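Local structure of GCN5-related N-acetyltransferase (Kribbella flavida, 4MY0) at residues 41-46 against 67-72; 166-171 against 190-195. The protein probably transfers the acetyl group of acetyl-CoA to an amine, perhaps on an aminoglycoside, as a GCN5-related N-acetyltransferase. All coordinates share one frame; numbering follows the deposited sequence.

Overall arrangement
Contact 1 lies in the N-terminal GNAT domain; contact 2 joins helix 168-182 to the start of helix 192-200, and segment 190-195, in the second GNAT family region, bridges the two contacts, centred about 16 Å apart. Lys194 reaches back to helix 34-49, where its NZ forms a salt bridge with Asp43 OD1 at 2.5 Å, and the same NZ sits 3.5 Å from Trp69 CH2. Trp190 meets the strand half of contact 1, its CZ3 3.6 Å from Phe71 CE1. The bound coenzyme A analogue (AC8) is nearer contact 1: the Trp69 side chain is about 12 Å from it and about 10 Å from that of Val88, an acetyl-CoA-binding residue. Contact 2 is remote from the known coenzyme-binding residues.

Contact 1 of 2, residues 41-46 against 67-72; sequences VRDAVE and RIWDFQ
Glu46 and Asp43 bring their carboxylates to the six-membered ring of Trp69, where the second helix of the GNAT fold (34-49) passes its third strand (61-75). The axes of the two short segments approach no closer than 10.2 Å, at 77°, so the gap is bridged by side chains reaching from both sides. Glu46 does so with CG roughly anti to its backbone N (chi1 154°), which brings OE1 to 4.3 Å from Trp69 CZ3. Asp43 OD1 approaches the neighbouring ring atom, Trp69 CH2, at 4.4 Å. Both oxygens come in obliquely, displaced to the same side of the indole plane. Phe71 lies on the other side, with its CZ 3.4 Å above the ring plane near the rim.

The charged partners of both carboxylates lie elsewhere: Asp43 OD1 is salt-bridged to Lys194 and Glu46 OE1 to Arg52. Arg52 also takes Asp70 OD1, and this shared cation should ease the like-charge approach of Glu46 OE1 to Asp70 OD1, 4.3 Å. Asp70 presents its carboxylate from the centre of an inverse gamma turn, closed by a weak bond from Phe71 N to Trp69 O.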
ATOM      1  N   VAL C  41      11.341  22.384 -26.475  1.00 44.72           N
ATOM      2  CA  VAL C  41      11.717  22.966 -27.758  1.00 48.65           C
ATOM      3  C   VAL C  41      12.705  24.116 -27.585  1.00 53.79           C
ATOM      4  O   VAL C  41      13.740  24.165 -28.258  1.00 54.36           O
ATOM      5  CB  VAL C  41      10.486  23.468 -28.519  1.00 47.76           C
ATOM      6  CG1 VAL C  41      10.901  24.148 -29.818  1.00 46.04           C
ATOM      7  CG2 VAL C  41       9.549  22.312 -28.803  1.00 47.54           C
ATOM      8  N   ARG C  42      12.383  25.034 -26.678  1.00 54.66           N
ATOM      9  CA  ARG C  42      13.257  26.169 -26.399  1.00 55.94           C
ATOM     10  C   ARG C  42      14.634  25.694 -25.935  1.00 49.92           C
ATOM     11  O   ARG C  42      15.662  26.209 -26.379  1.00 50.45           O
ATOM     12  CB  ARG C  42      12.620  27.092 -25.358  1.00 63.70           C
ATOM     13  CG  ARG C  42      13.465  28.313 -25.008  1.00 71.05           C
ATOM     14  CD  ARG C  42      12.800  29.183 -23.941  1.00 77.03           C
ATOM     15  NE  ARG C  42      12.702  28.507 -22.647  1.00 78.98           N
ATOM     16  CZ  ARG C  42      11.555  28.162 -22.065  1.00 80.20           C
ATOM     17  NH1 ARG C  42      10.398  28.432 -22.659  1.00 80.69           N
ATOM     18  NH2 ARG C  42      11.566  27.549 -20.887  1.00 79.37           N
ATOM     19  N   ASP C  43      14.656  24.694 -25.062  1.00 46.97           N
ATOM     20  CA  ASP C  43      15.918  24.113 -24.614  1.00 46.55           C
ATOM     21  C   ASP C  43      16.656  23.404 -25.755  1.00 38.97           C
ATOM     22  O   ASP C  43      17.880  23.494 -25.869  1.00 37.34           O
ATOM     23  CB  ASP C  43      15.690  23.142 -23.449  1.00 56.64           C
ATOM     24  CG  ASP C  43      15.762  23.827 -22.091  1.00 66.76           C
ATOM     25  OD1 ASP C  43      16.883  23.920 -21.536  1.00 69.26           O
ATOM     26  OD2 ASP C  43      14.704  24.272 -21.583  1.00 68.42           O
ATOM     27  N   ALA C  44      15.905  22.711 -26.607  1.00 32.38           N
ATOM     28  CA  ALA C  44      16.505  21.929 -27.694  1.00 29.47           C
ATOM     29  C   ALA C  44      17.234  22.818 -28.720  1.00 31.74           C
ATOM     30  O   ALA C  44      18.284  22.446 -29.239  1.00 31.10           O
ATOM     31  CB  ALA C  44      15.439  21.071 -28.377  1.00 28.34           C
ATOM     32  N   VAL C  45      16.665  23.987 -29.003  1.00 31.24           N
ATOM     33  CA  VAL C  45      17.241  24.921 -29.981  1.00 38.60           C
ATOM     34  C   VAL C  45      18.691  25.307 -29.641  1.00 42.28           C
ATOM     35  O   VAL C  45      19.559  25.316 -30.523  1.00 37.89           O
ATOM     36  CB  VAL C  45      16.349  26.170 -30.159  1.00 42.87           C
ATOM     37  CG1 VAL C  45      17.081  27.274 -30.915  1.00 48.20           C
ATOM     38  CG2 VAL C  45      15.062  25.798 -30.888  1.00 44.35           C
ATOM     39  N   GLU C  46      18.937  25.602 -28.362  1.00 45.04           N
ATOM     40  CA  GLU C  46      20.277  25.866 -27.843  1.00 45.46           C
ATOM     41  C   GLU C  46      21.239  24.749 -28.265  1.00 40.52           C
ATOM     42  O   GLU C  46      22.311  25.016 -28.813  1.00 40.06           O
ATOM     43  CB  GLU C  46      20.220  26.009 -26.310  1.00 58.60           C
ATOM     44  CG  GLU C  46      21.515  25.666 -25.547  1.00 70.97           C
ATOM     45  CD  GLU C  46      21.283  24.787 -24.295  1.00 78.13           C
ATOM     46  OE1 GLU C  46      22.282  24.262 -23.736  1.00 77.86           O
ATOM     47  OE2 GLU C  46      20.110  24.620 -23.877  1.00 79.44           O
ATOM     48  N   ARG C  67      21.426  14.199 -27.222  0.56 20.78           N
ATOM     49  CA  ARG C  67      22.035  15.517 -27.091  0.56 25.02           C
ATOM     50  C   ARG C  67      23.176  15.534 -26.077  0.56 23.20           C
ATOM     51  O   ARG C  67      23.309  14.632 -25.240  0.56 19.75           O
ATOM     52  CB  ARG C  67      20.983  16.597 -26.791  0.56 29.64           C
ATOM     53  CG  ARG C  67      20.251  16.424 -25.486  0.56 32.19           C
ATOM     54  CD  ARG C  67      18.929  17.202 -25.470  0.56 33.58           C
ATOM     55  NE  ARG C  67      17.896  16.430 -24.784  0.56 34.61           N
ATOM     56  CZ  ARG C  67      17.572  16.571 -23.501  0.56 34.81           C
ATOM     57  NH1 ARG C  67      16.626  15.806 -22.982  0.56 27.09           N
ATOM     58  NH2 ARG C  67      18.184  17.475 -22.737  0.56 36.29           N
ATOM     59  N   ILE C  68      24.005  16.565 -26.178  1.00 24.26           N
ATOM     60  CA  ILE C  68      25.194  16.687 -25.358  1.00 25.05           C
ATOM     61  C   ILE C  68      25.153  17.972 -24.533  1.00 23.46           C
ATOM     62  O   ILE C  68      25.201  19.059 -25.094  1.00 25.96           O
ATOM     63  CB  ILE C  68      26.438  16.739 -26.264  1.00 26.75           C
ATOM     64  CG1 ILE C  68      26.481  15.513 -27.169  1.00 25.38           C
ATOM     65  CG2 ILE C  68      27.730  16.834 -25.441  1.00 23.20           C
ATOM     66  CD1 ILE C  68      27.614  15.562 -28.164  1.00 26.70           C
ATOM     67  N   TRP C  69      25.077  17.847 -23.207  1.00 22.51           N
ATOM     68  CA  TRP C  69      25.232  19.015 -22.334  1.00 24.20           C
ATOM     69  C   TRP C  69      26.694  19.419 -22.271  1.00 27.03           C
ATOM     70  O   TRP C  69      27.572  18.553 -22.117  1.00 28.26           O
ATOM     71  CB  TRP C  69      24.774  18.695 -20.906  1.00 23.15           C
ATOM     72  CG  TRP C  69      23.296  18.629 -20.708  1.00 26.09           C
ATOM     73  CD1 TRP C  69      22.524  17.504 -20.660  1.00 26.40           C
ATOM     74  CD2 TRP C  69      22.412  19.734 -20.494  1.00 26.82           C
ATOM     75  NE1 TRP C  69      21.211  17.844 -20.448  1.00 28.74           N
ATOM     76  CE2 TRP C  69      21.117  19.208 -20.339  1.00 27.98           C
ATOM     77  CE3 TRP C  69      22.592  21.119 -20.424  1.00 30.88           C
ATOM     78  CZ2 TRP C  69      20.003  20.021 -20.117  1.00 29.19           C
ATOM     79  CZ3 TRP C  69      21.491  21.925 -20.209  1.00 31.03           C
ATOM     80  CH2 TRP C  69      20.215  21.378 -20.052  1.00 30.70           C
ATOM     81  N   ASP C  70      26.961  20.722 -22.367  1.00 26.31           N
ATOM     82  CA  ASP C  70      28.311  21.257 -22.203  1.00 30.57           C
ATOM     83  C   ASP C  70      28.593  21.514 -20.721  1.00 30.84           C
ATOM     84  O   ASP C  70      28.551  22.654 -20.255  1.00 34.85           O
ATOM     85  CB  ASP C  70      28.483  22.550 -23.015  1.00 41.89           C
ATOM     86  CG  ASP C  70      27.380  23.563 -22.743  1.00 49.65           C
ATOM     87  OD1 ASP C  70      26.246  23.139 -22.415  1.00 49.53           O
ATOM     88  OD2 ASP C  70      27.653  24.781 -22.851  1.00 55.08           O
ATOM     89  N   PHE C  71      28.864  20.448 -19.974  1.00 28.56           N
ATOM     90  CA  PHE C  71      29.102  20.576 -18.536  1.00 27.27           C
ATOM     91  C   PHE C  71      30.574  20.780 -18.250  1.00 27.88           C
ATOM     92  O   PHE C  71      31.407  20.666 -19.144  1.00 28.30           O
ATOM     93  CB  PHE C  71      28.717  19.288 -17.814  1.00 22.38           C
ATOM     94  CG  PHE C  71      27.238  19.050 -17.694  1.00 23.07           C
ATOM     95  CD1 PHE C  71      26.370  20.079 -17.357  1.00 26.61           C
ATOM     96  CD2 PHE C  71      26.726  17.769 -17.880  1.00 22.11           C
ATOM     97  CE1 PHE C  71      25.001  19.836 -17.223  1.00 30.96           C
ATOM     98  CE2 PHE C  71      25.363  17.512 -17.748  1.00 27.24           C
ATOM     99  CZ  PHE C  71      24.497  18.553 -17.426  1.00 30.35           C
ATOM    100  N   GLN C  72      30.884  21.065 -16.986  1.00 29.40           N
ATOM    101  CA  GLN C  72      32.191  20.745 -16.431  1.00 31.67           C
ATOM    102  C   GLN C  72      31.896  19.794 -15.284  1.00 29.07           C
ATOM    103  O   GLN C  72      30.754  19.734 -14.804  1.00 27.24           O
ATOM    104  CB  GLN C  72      32.934  21.994 -15.939  1.00 34.16           C
ATOM    105  CG  GLN C  72      33.056  23.092 -16.991  1.00 41.03           C
ATOM    106  CD  GLN C  72      34.228  24.009 -16.743  1.00 47.84           C
ATOM    107  OE1 GLN C  72      35.382  23.593 -16.839  1.00 52.86           O
ATOM    108  NE2 GLN C  72      33.945  25.268 -16.429  1.00 51.37           N
TER

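Contact 2 of 2, residues 166-171 against 190-195; sequences KDAARF and WPESKI
Ala168, at the start of helix 168-182, fits its methyl against Glu192 and Ile195, which are one turn apart on helix 192-200. Trp190 leads into that second helix facing elsewhere: its ring meets the Trp69 ring edge-to-face, and its NE1 makes a weak hydrogen bond to Asp390. Pro191 takes the N-cap position, and its carbonyl opens the first turn by accepting a bond from Ile195 N at 3.2 Å.

Glu192 follows with an extended side chain, CG anti to the backbone N (chi1 173°), and this carries it across to the first helix. Its CG passes 4.0 Å from Ala168 CB, while its carbonyl O is 3.8 Å from the same methyl. Farther out, the carboxylate rests beside the next alanine, OE2 being 3.6 Å from Ala169 CB; this is a van der Waals touch at the partly exposed margin.

The two helices precede strands 205-209 and 212-219 in the chain, and segment 190-195 falls in the second GNAT family region. Phe171 ties the first helix to those strands, stacking on Phe213 and touching Leu208.

Lys194 heads away from the interface toward helix 34-49. Ile195 turns back in, on the buried side. Its CG2 branch, anti to the backbone N, meets Ala168, 3.7 Å from CB and 3.9 Å from CA. Leu172, a turn further along the first helix, touches both Ile195 and Glu192, and Ala196 adds its own contact to Ala168.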
ATOM      1  N   LYS C 166      19.812  37.074  -9.882  1.00 36.11           N
ATOM      2  CA  LYS C 166      21.028  37.883  -9.889  1.00 41.74           C
ATOM      3  C   LYS C 166      22.116  37.345  -8.958  1.00 39.52           C
ATOM      4  O   LYS C 166      23.240  37.842  -8.961  1.00 36.55           O
ATOM      5  CB  LYS C 166      20.707  39.331  -9.522  1.00 49.81           C
ATOM      6  CG  LYS C 166      19.752  40.020 -10.486  1.00 60.46           C
ATOM      7  CD  LYS C 166      18.304  39.946  -9.995  1.00 67.51           C
ATOM      8  CE  LYS C 166      17.298  40.156 -11.133  1.00 70.43           C
ATOM      9  NZ  LYS C 166      17.505  41.440 -11.863  1.00 71.63           N
ATOM     10  N   ASP C 167      21.779  36.342  -8.151  1.00 33.56           N
ATOM     11  CA  ASP C 167      22.743  35.768  -7.229  1.00 32.50           C
ATOM     12  C   ASP C 167      23.463  34.561  -7.828  1.00 33.48           C
ATOM     13  O   ASP C 167      24.229  33.884  -7.144  1.00 31.64           O
ATOM     14  CB  ASP C 167      22.042  35.377  -5.931  1.00 32.33           C
ATOM     15  CG  ASP C 167      21.470  36.578  -5.201  1.00 37.54           C
ATOM     16  OD1 ASP C 167      22.251  37.503  -4.882  1.00 40.11           O
ATOM     17  OD2 ASP C 167      20.239  36.595  -4.955  1.00 37.49           O
ATOM     18  N   ALA C 168      23.218  34.295  -9.108  1.00 34.46           N
ATOM     19  CA  ALA C 168      23.784  33.109  -9.751  1.00 31.22           C
ATOM     20  C   ALA C 168      25.305  33.067  -9.626  1.00 27.50           C
ATOM     21  O   ALA C 168      25.860  32.028  -9.297  1.00 26.98           O
ATOM     22  CB  ALA C 168      23.370  33.041 -11.219  1.00 33.90           C
ATOM     23  N   ALA C 169      25.974  34.191  -9.884  1.00 29.76           N
ATOM     24  CA  ALA C 169      27.437  34.211  -9.855  1.00 31.28           C
ATOM     25  C   ALA C 169      27.981  34.027  -8.436  1.00 32.96           C
ATOM     26  O   ALA C 169      29.029  33.407  -8.242  1.00 36.05           O
ATOM     27  CB  ALA C 169      27.987  35.499 -10.492  1.00 30.37           C
ATOM     28  N   ARG C 170      27.279  34.572  -7.447  1.00 32.00           N
ATOM     29  CA  ARG C 170      27.663  34.365  -6.050  1.00 28.83           C
ATOM     30  C   ARG C 170      27.554  32.894  -5.647  1.00 30.60           C
ATOM     31  O   ARG C 170      28.403  32.382  -4.906  1.00 29.54           O
ATOM     32  CB  ARG C 170      26.822  35.242  -5.119  1.00 30.34           C
ATOM     33  CG  ARG C 170      27.118  35.036  -3.642  1.00 29.96           C
ATOM     34  CD  ARG C 170      28.589  35.333  -3.336  1.00 31.65           C
ATOM     35  NE  ARG C 170      28.881  35.254  -1.907  1.00 30.89           N
ATOM     36  CZ  ARG C 170      30.103  35.352  -1.393  1.00 39.97           C
ATOM     37  NH1 ARG C 170      31.143  35.521  -2.202  1.00 39.96           N
ATOM     38  NH2 ARG C 170      30.287  35.279  -0.076  1.00 37.98           N
ATOM     39  N   PHE C 171      26.515  32.212  -6.135  1.00 29.36           N
ATOM     40  CA  PHE C 171      26.329  30.787  -5.845  1.00 28.87           C
ATOM     41  C   PHE C 171      27.509  29.982  -6.386  1.00 28.34           C
ATOM     42  O   PHE C 171      28.024  29.077  -5.715  1.00 26.13           O
ATOM     43  CB  PHE C 171      25.031  30.269  -6.475  1.00 24.11           C
ATOM     44  CG  PHE C 171      23.799  30.494  -5.630  1.00 28.83           C
ATOM     45  CD1 PHE C 171      22.871  29.481  -5.463  1.00 31.18           C
ATOM     46  CD2 PHE C 171      23.570  31.715  -5.009  1.00 30.66           C
ATOM     47  CE1 PHE C 171      21.729  29.689  -4.690  1.00 32.99           C
ATOM     48  CE2 PHE C 171      22.438  31.931  -4.238  1.00 30.80           C
ATOM     49  CZ  PHE C 171      21.520  30.925  -4.070  1.00 30.74           C
ATOM     50  N   TRP C 190      27.274  23.865 -13.842  1.00 30.75           N
ATOM     51  CA  TRP C 190      26.342  24.370 -14.840  1.00 32.94           C
ATOM     52  C   TRP C 190      26.766  25.759 -15.288  1.00 35.50           C
ATOM     53  O   TRP C 190      27.386  26.497 -14.523  1.00 37.60           O
ATOM     54  CB  TRP C 190      24.928  24.469 -14.252  1.00 34.00           C
ATOM     55  CG  TRP C 190      24.273  23.160 -13.942  1.00 32.95           C
ATOM     56  CD1 TRP C 190      24.393  22.425 -12.793  1.00 32.22           C
ATOM     57  CD2 TRP C 190      23.369  22.438 -14.788  1.00 35.36           C
ATOM     58  NE1 TRP C 190      23.626  21.282 -12.886  1.00 31.70           N
ATOM     59  CE2 TRP C 190      22.986  21.272 -14.101  1.00 31.71           C
ATOM     60  CE3 TRP C 190      22.850  22.665 -16.066  1.00 36.97           C
ATOM     61  CZ2 TRP C 190      22.109  20.335 -14.654  1.00 34.05           C
ATOM     62  CZ3 TRP C 190      21.981  21.738 -16.607  1.00 33.46           C
ATOM     63  CH2 TRP C 190      21.622  20.593 -15.911  1.00 31.18           C
ATOM     64  N   PRO C 191      26.411  26.136 -16.526  1.00 38.73           N
ATOM     65  CA  PRO C 191      26.594  27.533 -16.956  1.00 42.54           C
ATOM     66  C   PRO C 191      25.890  28.501 -15.998  1.00 43.40           C
ATOM     67  O   PRO C 191      24.852  28.137 -15.433  1.00 41.85           O
ATOM     68  CB  PRO C 191      25.898  27.572 -18.317  1.00 42.25           C
ATOM     69  CG  PRO C 191      25.904  26.135 -18.801  1.00 41.78           C
ATOM     70  CD  PRO C 191      25.779  25.295 -17.562  1.00 37.11           C
ATOM     71  N   GLU C 192      26.441  29.699 -15.815  1.00 44.18           N
ATOM     72  CA  GLU C 192      25.828  30.713 -14.952  1.00 47.06           C
ATOM     73  C   GLU C 192      24.396  31.028 -15.385  1.00 47.84           C
ATOM     74  O   GLU C 192      23.522  31.270 -14.544  1.00 50.36           O
ATOM     75  CB  GLU C 192      26.660  32.002 -14.945  1.00 50.67           C
ATOM     76  CG  GLU C 192      26.002  33.171 -14.209  1.00 54.99           C
ATOM     77  CD  GLU C 192      26.934  34.359 -14.032  1.00 61.43           C
ATOM     78  OE1 GLU C 192      26.451  35.513 -14.077  1.00 61.15           O
ATOM     79  OE2 GLU C 192      28.149  34.138 -13.839  1.00 65.26           O
ATOM     80  N   SER C 193      24.166  31.015 -16.698  1.00 45.04           N
ATOM     81  CA  SER C 193      22.845  31.281 -17.270  1.00 45.99           C
ATOM     82  C   SER C 193      21.815  30.256 -16.793  1.00 44.76           C
ATOM     83  O   SER C 193      20.691  30.614 -16.414  1.00 44.59           O
ATOM     84  CB  SER C 193      22.912  31.261 -18.805  1.00 48.44           C
ATOM     85  OG  SER C 193      22.985  29.929 -19.300  1.00 46.48           O
ATOM     86  N   LYS C 194      22.205  28.984 -16.814  1.00 44.34           N
ATOM     87  CA  LYS C 194      21.312  27.888 -16.436  1.00 43.72           C
ATOM     88  C   LYS C 194      20.990  27.934 -14.943  1.00 41.40           C
ATOM     89  O   LYS C 194      19.881  27.606 -14.519  1.00 45.95           O
ATOM     90  CB  LYS C 194      21.939  26.544 -16.809  1.00 49.42           C
ATOM     91  CG  LYS C 194      20.922  25.478 -17.205  1.00 53.77           C
ATOM     92  CD  LYS C 194      20.483  25.626 -18.659  1.00 56.17           C
ATOM     93  CE  LYS C 194      19.308  24.703 -18.979  1.00 59.74           C
ATOM     94  NZ  LYS C 194      19.049  24.623 -20.451  1.00 64.37           N
ATOM     95  N   ILE C 195      21.962  28.366 -14.148  1.00 37.79           N
ATOM     96  CA  ILE C 195      21.760  28.531 -12.713  1.00 36.83           C
ATOM     97  C   ILE C 195      20.789  29.675 -12.434  1.00 34.88           C
ATOM     98  O   ILE C 195      19.933  29.571 -11.563  1.00 32.92           O
ATOM     99  CB  ILE C 195      23.099  28.761 -11.999  1.00 34.32           C
ATOM    100  CG1 ILE C 195      23.843  27.427 -11.903  1.00 39.62           C
ATOM    101  CG2 ILE C 195      22.885  29.403 -10.613  1.00 29.02           C
ATOM    102  CD1 ILE C 195      25.300  27.565 -11.686  1.00 43.53           C
TER